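Peroxisomal membrane protein LPX1 (Saccharomyces cerevisiae, PDB 2Y6U) has acyl esterase, lipase and phospholipase A activity and is an alpha/beta hydrolase of the peroxisome. Local coordinates at residues N139-H144 / H163-I168; L167-V172 / G321-N326; R286-V291 / H314-P319. All blocks are in the same frame, centred on the assembly; numbering follows the deposited sequence. Where two conformers were deposited one is given.

Contact 1: N139-H144 / H163-I168; sequences NVVIGH and HLLILI
Ile168 leans across to strand 139-144 with both ends of its side chain. CD1 rests on Ile142 CG2 at 3.7 Å, in the one of the two Ile142 conformers described here, while CG2 turns to the other neighbour on that face, 4.1 Å from His144 CD2. With CG1 beside the backbone N (chi1 -56°) and CG2 anti to it, the two branches are spread between these residues. In the backbone, Ile168 N makes an almost straight 2.8 Å bond to Gly143 O.

Two residues back, Ile166 lies alongside Ile142, and its CD1 fits between Val140 CG1 (4.0 Å) and, in the same conformer, Ile142 CG1 (4.1 Å). Its N and O reach Val141 O and Gly143 N, the staggered pattern of parallel strands.

Where the ladder begins, Asn139 is held twice by His163: Asn139 N donates to ND1 at 2.9 Å, in the ring plane, and Asn139 O accepts from His163 N at 2.8 Å. The Asn139 amide instead bonds Asn54 ND2 and Leu161 O.

Helix 146-157 makes the crossover of this beta-alpha-beta unit and packs against Val141, Leu165 and Leu167, with strand 51-58 flanking 139-144 and strand 286-292 flanking 164-168.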
# COMPACT_ATOMS: atom_id res chain seq x y z
N ASN A 139 -11.36 -12.21 -7.60
CA ASN A 139 -10.07 -11.96 -8.14
C ASN A 139 -9.10 -12.96 -7.58
O ASN A 139 -9.08 -13.17 -6.35
CB ASN A 139 -9.66 -10.58 -7.70
CG ASN A 139 -10.59 -9.44 -8.24
OD1 ASN A 139 -11.08 -9.50 -9.36
ND2 ASN A 139 -10.93 -8.49 -7.34
N VAL A 140 -8.25 -13.47 -8.44
CA VAL A 140 -7.31 -14.53 -8.07
C VAL A 140 -5.92 -14.10 -8.49
O VAL A 140 -5.76 -13.56 -9.58
CB VAL A 140 -7.62 -15.80 -8.84
CG1 VAL A 140 -6.57 -16.98 -8.43
CG2 VAL A 140 -9.10 -16.19 -8.71
N VAL A 141 -4.94 -14.22 -7.60
CA VAL A 141 -3.53 -13.91 -7.94
C VAL A 141 -2.78 -15.20 -7.93
O VAL A 141 -2.98 -16.00 -7.03
CB VAL A 141 -2.89 -12.86 -7.00
CG1 VAL A 141 -2.95 -13.30 -5.52
CG2 VAL A 141 -1.41 -12.46 -7.47
N ILE A 142 -2.00 -15.42 -8.97
CA ILE A 142 -1.25 -16.61 -9.17
C ILE A 142 0.21 -16.17 -9.36
O ILE A 142 0.56 -15.37 -10.26
CB ILE A 142 -1.70 -17.45 -10.38
CG1 ILE A 142 -3.21 -17.72 -10.38
CG2 ILE A 142 -0.79 -18.75 -10.50
CD1 ILE A 142 -4.04 -16.67 -11.14
N GLY A 143 1.12 -16.65 -8.51
CA GLY A 143 2.49 -16.19 -8.60
C GLY A 143 3.45 -17.34 -8.50
O GLY A 143 3.26 -18.25 -7.68
N HIS A 144 4.44 -17.34 -9.35
CA HIS A 144 5.61 -18.25 -9.21
C HIS A 144 6.81 -17.57 -8.48
O HIS A 144 7.23 -16.51 -8.90
CB HIS A 144 6.00 -18.71 -10.61
CG HIS A 144 7.20 -19.59 -10.62
ND1 HIS A 144 8.36 -19.27 -11.27
CD2 HIS A 144 7.43 -20.75 -9.98
CE1 HIS A 144 9.26 -20.22 -11.06
NE2 HIS A 144 8.72 -21.16 -10.32
N HIS A 163 -9.27 -12.60 -3.62
CA HIS A 163 -10.03 -13.52 -2.81
C HIS A 163 -9.34 -14.88 -2.66
O HIS A 163 -9.68 -15.62 -1.79
CB HIS A 163 -11.38 -13.72 -3.50
CG HIS A 163 -12.15 -12.46 -3.67
ND1 HIS A 163 -12.08 -11.71 -4.83
CD2 HIS A 163 -12.93 -11.74 -2.80
CE1 HIS A 163 -12.82 -10.60 -4.68
NE2 HIS A 163 -13.33 -10.59 -3.45
N LEU A 164 -8.50 -15.22 -3.61
CA LEU A 164 -7.83 -16.54 -3.68
C LEU A 164 -6.38 -16.29 -4.14
O LEU A 164 -6.14 -15.52 -5.11
CB LEU A 164 -8.56 -17.41 -4.69
CG LEU A 164 -7.91 -18.77 -4.98
CD1 LEU A 164 -7.96 -19.64 -3.66
CD2 LEU A 164 -8.68 -19.47 -6.11
N LEU A 165 -5.42 -16.89 -3.43
CA LEU A 165 -3.98 -16.80 -3.75
C LEU A 165 -3.54 -18.18 -4.16
O LEU A 165 -3.89 -19.19 -3.48
CB LEU A 165 -3.18 -16.37 -2.53
CG LEU A 165 -3.14 -14.88 -2.23
CD1 LEU A 165 -4.49 -14.18 -1.95
CD2 LEU A 165 -2.09 -14.72 -1.11
N ILE A 166 -2.80 -18.28 -5.26
CA ILE A 166 -2.24 -19.52 -5.71
C ILE A 166 -0.73 -19.26 -5.87
O ILE A 166 -0.29 -18.44 -6.69
CB ILE A 166 -2.83 -20.01 -7.04
CG1 ILE A 166 -4.37 -20.12 -6.92
CG2 ILE A 166 -2.12 -21.36 -7.42
CD1 ILE A 166 -5.07 -20.64 -8.18
N LEU A 167 0.05 -19.89 -5.03
CA LEU A 167 1.47 -19.69 -4.97
C LEU A 167 2.16 -20.91 -5.51
O LEU A 167 2.01 -22.02 -4.95
CB LEU A 167 1.86 -19.45 -3.49
CG LEU A 167 1.02 -18.50 -2.65
CD1 LEU A 167 1.57 -18.45 -1.21
CD2 LEU A 167 0.99 -17.09 -3.25
N ILE A 168 2.95 -20.76 -6.57
CA ILE A 168 3.62 -21.90 -7.16
C ILE A 168 5.08 -21.72 -6.77
O ILE A 168 5.75 -20.78 -7.21
CB ILE A 168 3.47 -21.93 -8.66
CG1 ILE A 168 1.97 -21.92 -9.10
CG2 ILE A 168 4.25 -23.19 -9.24
CD1 ILE A 168 1.78 -21.43 -10.58

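Contact 2: L167-V172 / G321-N326; sequences LIEPVV and GSHLVN
The His323 ring and the Glu169 carboxylate are bonded with their planes 84° apart: ND1 gives its hydrogen to OE1 on the anti side, somewhat out of the carboxylate plane. The bond is nearly straight and 2.9 Å long from His323 ND1 to Glu169 OE1, and the oxygen sits close to the ring plane, at the ring edge. The backbone of Glu169 is unusual too, in the left-handed helical region (phi 46°, psi 50°), at the point where the chain leaves strand 164-168. From there the side chain bends at chi2, and CG lies 3.5 Å from His323 O. His323 CG is anti to its backbone N, and the end of the side chain comes near Glu169; CE1 lies 3.8 Å from Val171 CG2.

A histidine in the loop after the last strand of the sheet, bonded to an acid, is what the alpha/beta hydrolase fold uses in its catalytic triad. The His323 ring also touches Ser145, in a sequence that fits the nucleophile elbow, so this pair probably belongs to the active site. Trp297 stacks on the ring and His323 O accepts from His144 NE2, while Ser295 OG gives Glu169 OE1 a second bond and Gly292 N holds OE2. An alanine in place of Glu169 would probably leave His323 ND1 without its acceptor, strip Gly292 N and Ser295 OG of their partner, and let the imidazole turn more easily.

Beside the polar pair, Val325 CG1 lies 3.7 Å from Ile168 CG2, joining the start of helix 325-328 to the strand end. The loop shapes itself through an ST turn, Ser322 OG accepting from Leu324 N at 2.9 Å, while Glu328 OE1 is a further partner of that hydroxyl.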
# COMPACT_ATOMS: atom_id res chain seq x y z
N LEU A 167 0.05 -19.89 -5.03
CA LEU A 167 1.47 -19.69 -4.97
C LEU A 167 2.16 -20.91 -5.51
O LEU A 167 2.01 -22.02 -4.95
CB LEU A 167 1.86 -19.45 -3.49
CG LEU A 167 1.02 -18.50 -2.65
CD1 LEU A 167 1.57 -18.45 -1.21
CD2 LEU A 167 0.99 -17.09 -3.25
N ILE A 168 2.95 -20.76 -6.57
CA ILE A 168 3.62 -21.90 -7.16
C ILE A 168 5.08 -21.72 -6.77
O ILE A 168 5.75 -20.78 -7.21
CB ILE A 168 3.47 -21.93 -8.66
CG1 ILE A 168 1.97 -21.92 -9.10
CG2 ILE A 168 4.25 -23.19 -9.24
CD1 ILE A 168 1.78 -21.43 -10.58
N GLU A 169 5.61 -22.61 -5.97
CA GLU A 169 6.99 -22.51 -5.53
C GLU A 169 7.42 -21.14 -5.04
O GLU A 169 8.44 -20.56 -5.52
CB GLU A 169 7.90 -22.95 -6.66
CG GLU A 169 7.89 -24.42 -6.93
CD GLU A 169 8.78 -25.22 -5.85
OE1 GLU A 169 9.87 -24.75 -5.54
OE2 GLU A 169 8.41 -26.31 -5.43
N PRO A 170 6.63 -20.53 -4.14
CA PRO A 170 6.96 -19.23 -3.66
C PRO A 170 8.34 -19.26 -2.96
O PRO A 170 8.66 -20.23 -2.25
CB PRO A 170 5.86 -18.91 -2.65
CG PRO A 170 5.40 -20.22 -2.18
CD PRO A 170 5.53 -21.14 -3.41
N VAL A 171 9.07 -18.13 -3.07
CA VAL A 171 10.34 -17.93 -2.39
C VAL A 171 10.17 -16.86 -1.29
O VAL A 171 9.91 -15.71 -1.61
CB VAL A 171 11.42 -17.43 -3.40
CG1 VAL A 171 12.75 -17.04 -2.61
CG2 VAL A 171 11.70 -18.58 -4.42
N VAL A 172 10.23 -17.35 -0.04
CA VAL A 172 9.97 -16.52 1.15
C VAL A 172 11.13 -16.59 2.11
O VAL A 172 11.75 -15.56 2.42
CB VAL A 172 8.63 -16.81 1.80
CG1 VAL A 172 8.45 -15.91 3.00
CG2 VAL A 172 7.48 -16.61 0.78
N GLY A 321 7.95 -32.65 -10.11
CA GLY A 321 8.14 -31.26 -10.41
C GLY A 321 9.39 -30.65 -9.74
O GLY A 321 9.78 -31.02 -8.63
N SER A 322 9.99 -29.72 -10.46
CA SER A 322 11.13 -29.01 -9.99
C SER A 322 10.64 -27.63 -9.55
O SER A 322 9.41 -27.33 -9.48
CB SER A 322 12.14 -28.89 -11.16
OG SER A 322 11.74 -27.77 -12.02
N HIS A 323 11.59 -26.78 -9.22
CA HIS A 323 11.30 -25.39 -8.84
C HIS A 323 10.60 -24.68 -9.99
O HIS A 323 9.78 -23.77 -9.78
CB HIS A 323 12.55 -24.68 -8.37
CG HIS A 323 12.34 -23.25 -7.99
ND1 HIS A 323 11.52 -22.86 -6.92
CD2 HIS A 323 12.77 -22.10 -8.56
CE1 HIS A 323 11.47 -21.54 -6.87
NE2 HIS A 323 12.23 -21.06 -7.83
N LEU A 324 10.88 -25.12 -11.22
CA LEU A 324 10.29 -24.45 -12.41
C LEU A 324 9.11 -25.20 -12.98
O LEU A 324 8.85 -25.18 -14.21
CB LEU A 324 11.36 -24.25 -13.49
CG LEU A 324 12.58 -23.46 -13.05
CD1 LEU A 324 13.64 -23.25 -14.18
CD2 LEU A 324 12.13 -22.11 -12.45
N VAL A 325 8.38 -25.86 -12.09
CA VAL A 325 7.25 -26.68 -12.46
C VAL A 325 6.22 -25.90 -13.29
O VAL A 325 5.58 -26.49 -14.15
CB VAL A 325 6.64 -27.34 -11.21
CG1 VAL A 325 5.99 -26.31 -10.21
CG2 VAL A 325 5.72 -28.53 -11.64
N ASN A 326 6.09 -24.58 -13.06
CA ASN A 326 5.14 -23.76 -13.84
C ASN A 326 5.46 -23.77 -15.32
O ASN A 326 4.51 -23.70 -16.11
CB ASN A 326 5.02 -22.31 -13.39
CG ASN A 326 6.32 -21.55 -13.48
OD1 ASN A 326 7.36 -22.12 -13.18
ND2 ASN A 326 6.26 -20.29 -13.93

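Contact 3: R286-V291 / H314-P319; sequences RTIHIV and HLDVIP
Over one face of the His289 ring lies Leu315 CD1, 4.0 Å from the ring centroid, in a CH-pi contact between side chains that run side by side. His289 CG is anti to its backbone N (chi1 -176°), on the same side of the sheet as Leu315, and ND1 is bonded to Tyr313 OH. The guanidinium of Arg286 has His314 CB over one face, 3.7 Å from NH2; its plane stands 64° from the His314 ring, and NH1 bonds Asn312 OD1. At the edge of the His314 ring, NE2 donates to Asp316 OD1 at 3.1 Å. The oxygen is in the ring plane, yet the donor stands above the carboxylate plane.

Between the two faces, the strands run parallel, joined by five backbone bonds from His314 N to Thr287 O through Ile318 N to Val291 O. On the side of His289 and Leu315, Val291 spreads its methyls: CG1 is 3.7 Å from Leu315 CD1 and CG2 3.8 Å from Val317 CG2. On the side of Ile288 and Asp316, Ile288 CD1 packs on His314 CB at 3.8 Å. Farther along, Ile290 CG2 presses on Ile318 CG1 at 3.5 Å, a tight carbon contact.

Strand 313-318 is the last of the sheet within this chain. Helix 330-347 packs on the side of Ile288 and Ile290, helix 300-309 on that of His289 and Leu315.

The Asp316 carboxylate is buried but well supplied: OD1 also makes a salt bridge to Arg336, and OD2 accepts from His340 NE2. With an arginine and two histidines around it, the aspartate is likely to stay ionised, tying the edge strand to helix 330-347 by charge as well as by packing.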
# COMPACT_ATOMS: atom_id res chain seq x y z
N ARG A 286 -8.00 -17.92 1.42
CA ARG A 286 -7.64 -19.21 0.94
C ARG A 286 -6.40 -19.10 0.06
O ARG A 286 -6.38 -18.33 -0.89
CB ARG A 286 -8.80 -19.71 0.08
CG ARG A 286 -8.48 -21.03 -0.60
CD ARG A 286 -8.77 -22.07 0.30
NE ARG A 286 -8.87 -23.46 -0.22
CZ ARG A 286 -8.55 -24.55 0.52
NH1 ARG A 286 -8.07 -24.45 1.78
NH2 ARG A 286 -8.70 -25.76 -0.02
N THR A 287 -5.38 -19.89 0.37
CA THR A 287 -4.10 -19.87 -0.28
C THR A 287 -3.68 -21.28 -0.64
O THR A 287 -3.64 -22.27 0.24
CB THR A 287 -3.08 -19.22 0.68
OG1 THR A 287 -3.52 -17.91 1.01
CG2 THR A 287 -1.68 -19.16 0.00
N ILE A 288 -3.52 -21.49 -1.92
CA ILE A 288 -3.07 -22.76 -2.46
C ILE A 288 -1.56 -22.66 -2.66
O ILE A 288 -1.08 -21.71 -3.29
CB ILE A 288 -3.70 -22.99 -3.83
CG1 ILE A 288 -5.21 -22.78 -3.81
CG2 ILE A 288 -3.29 -24.34 -4.39
CD1 ILE A 288 -6.03 -23.64 -2.68
N HIS A 289 -0.82 -23.67 -2.24
CA HIS A 289 0.61 -23.69 -2.34
C HIS A 289 0.93 -24.89 -3.18
O HIS A 289 0.61 -26.01 -2.82
CB HIS A 289 1.15 -23.81 -0.94
CG HIS A 289 2.63 -23.73 -0.83
ND1 HIS A 289 3.28 -23.97 0.37
CD2 HIS A 289 3.61 -23.46 -1.74
CE1 HIS A 289 4.57 -23.83 0.19
NE2 HIS A 289 4.80 -23.49 -1.07
N ILE A 290 1.45 -24.65 -4.38
CA ILE A 290 1.75 -25.69 -5.32
C ILE A 290 3.26 -25.82 -5.32
O ILE A 290 4.00 -24.84 -5.53
CB ILE A 290 1.25 -25.38 -6.71
CG1 ILE A 290 -0.28 -25.19 -6.70
CG2 ILE A 290 1.68 -26.54 -7.76
CD1 ILE A 290 -0.95 -24.81 -8.02
N VAL A 291 3.74 -27.02 -5.04
CA VAL A 291 5.18 -27.26 -5.01
C VAL A 291 5.51 -28.41 -5.93
O VAL A 291 4.70 -29.29 -6.18
CB VAL A 291 5.76 -27.50 -3.62
CG1 VAL A 291 5.37 -26.37 -2.59
CG2 VAL A 291 5.34 -28.88 -3.09
N HIS A 314 -3.76 -24.84 1.63
CA HIS A 314 -3.84 -26.13 0.97
C HIS A 314 -2.57 -26.35 0.19
O HIS A 314 -2.22 -25.50 -0.64
CB HIS A 314 -5.01 -26.18 0.01
CG HIS A 314 -5.06 -27.44 -0.82
ND1 HIS A 314 -5.86 -28.53 -0.51
CD2 HIS A 314 -4.35 -27.82 -1.92
CE1 HIS A 314 -5.70 -29.47 -1.43
NE2 HIS A 314 -4.75 -29.09 -2.26
N LEU A 315 -1.90 -27.48 0.37
CA LEU A 315 -0.70 -27.82 -0.39
C LEU A 315 -1.09 -28.80 -1.51
O LEU A 315 -1.85 -29.79 -1.29
CB LEU A 315 0.37 -28.53 0.51
CG LEU A 315 1.71 -28.86 -0.22
CD1 LEU A 315 2.58 -27.57 -0.45
CD2 LEU A 315 2.38 -30.03 0.52
N ASP A 316 -0.55 -28.56 -2.74
CA ASP A 316 -0.59 -29.56 -3.81
C ASP A 316 0.83 -29.85 -4.24
O ASP A 316 1.60 -28.94 -4.45
CB ASP A 316 -1.21 -29.07 -5.10
CG ASP A 316 -2.62 -29.09 -5.07
OD1 ASP A 316 -3.23 -30.17 -4.76
OD2 ASP A 316 -3.14 -27.97 -5.24
N VAL A 317 1.17 -31.10 -4.34
CA VAL A 317 2.55 -31.50 -4.68
C VAL A 317 2.46 -32.06 -6.12
O VAL A 317 1.65 -32.95 -6.39
CB VAL A 317 3.08 -32.54 -3.70
CG1 VAL A 317 4.42 -33.12 -4.10
CG2 VAL A 317 3.23 -31.93 -2.25
N ILE A 318 3.25 -31.53 -7.01
CA ILE A 318 3.27 -31.96 -8.37
C ILE A 318 4.28 -33.02 -8.49
O ILE A 318 5.47 -32.77 -8.32
CB ILE A 318 3.59 -30.76 -9.38
CG1 ILE A 318 2.67 -29.55 -9.22
CG2 ILE A 318 3.54 -31.29 -10.86
CD1 ILE A 318 1.18 -29.86 -9.38
N PRO A 319 3.84 -34.29 -8.82
CA PRO A 319 4.80 -35.34 -8.85
C PRO A 319 5.81 -35.06 -9.94
O PRO A 319 5.44 -34.59 -10.96
CB PRO A 319 3.95 -36.63 -9.16
CG PRO A 319 2.70 -36.15 -9.69
CD PRO A 319 2.51 -34.71 -9.30

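In the fold
From the N terminus, contact 1 closes first, folding the chain back over helix 146-157 so that 163-168 returns beside 139-144. Contact 2 opens at once, sharing Leu167 and Ile168, but does not close until 321-326, 149 residues on. Contact 3 falls wholly within that long excursion: 286-291 and 314-319 pair across helix 300-309, and the chain then runs from the edge strand into the histidine loop. Contacts 1 and 3 stand in series in sequence but adjoin in the sheet, where the backbone of Leu167 bonds those of Ile288 and Ile290. Contact 2 thus ties the end of strand 164-168 to the loop after the last strand.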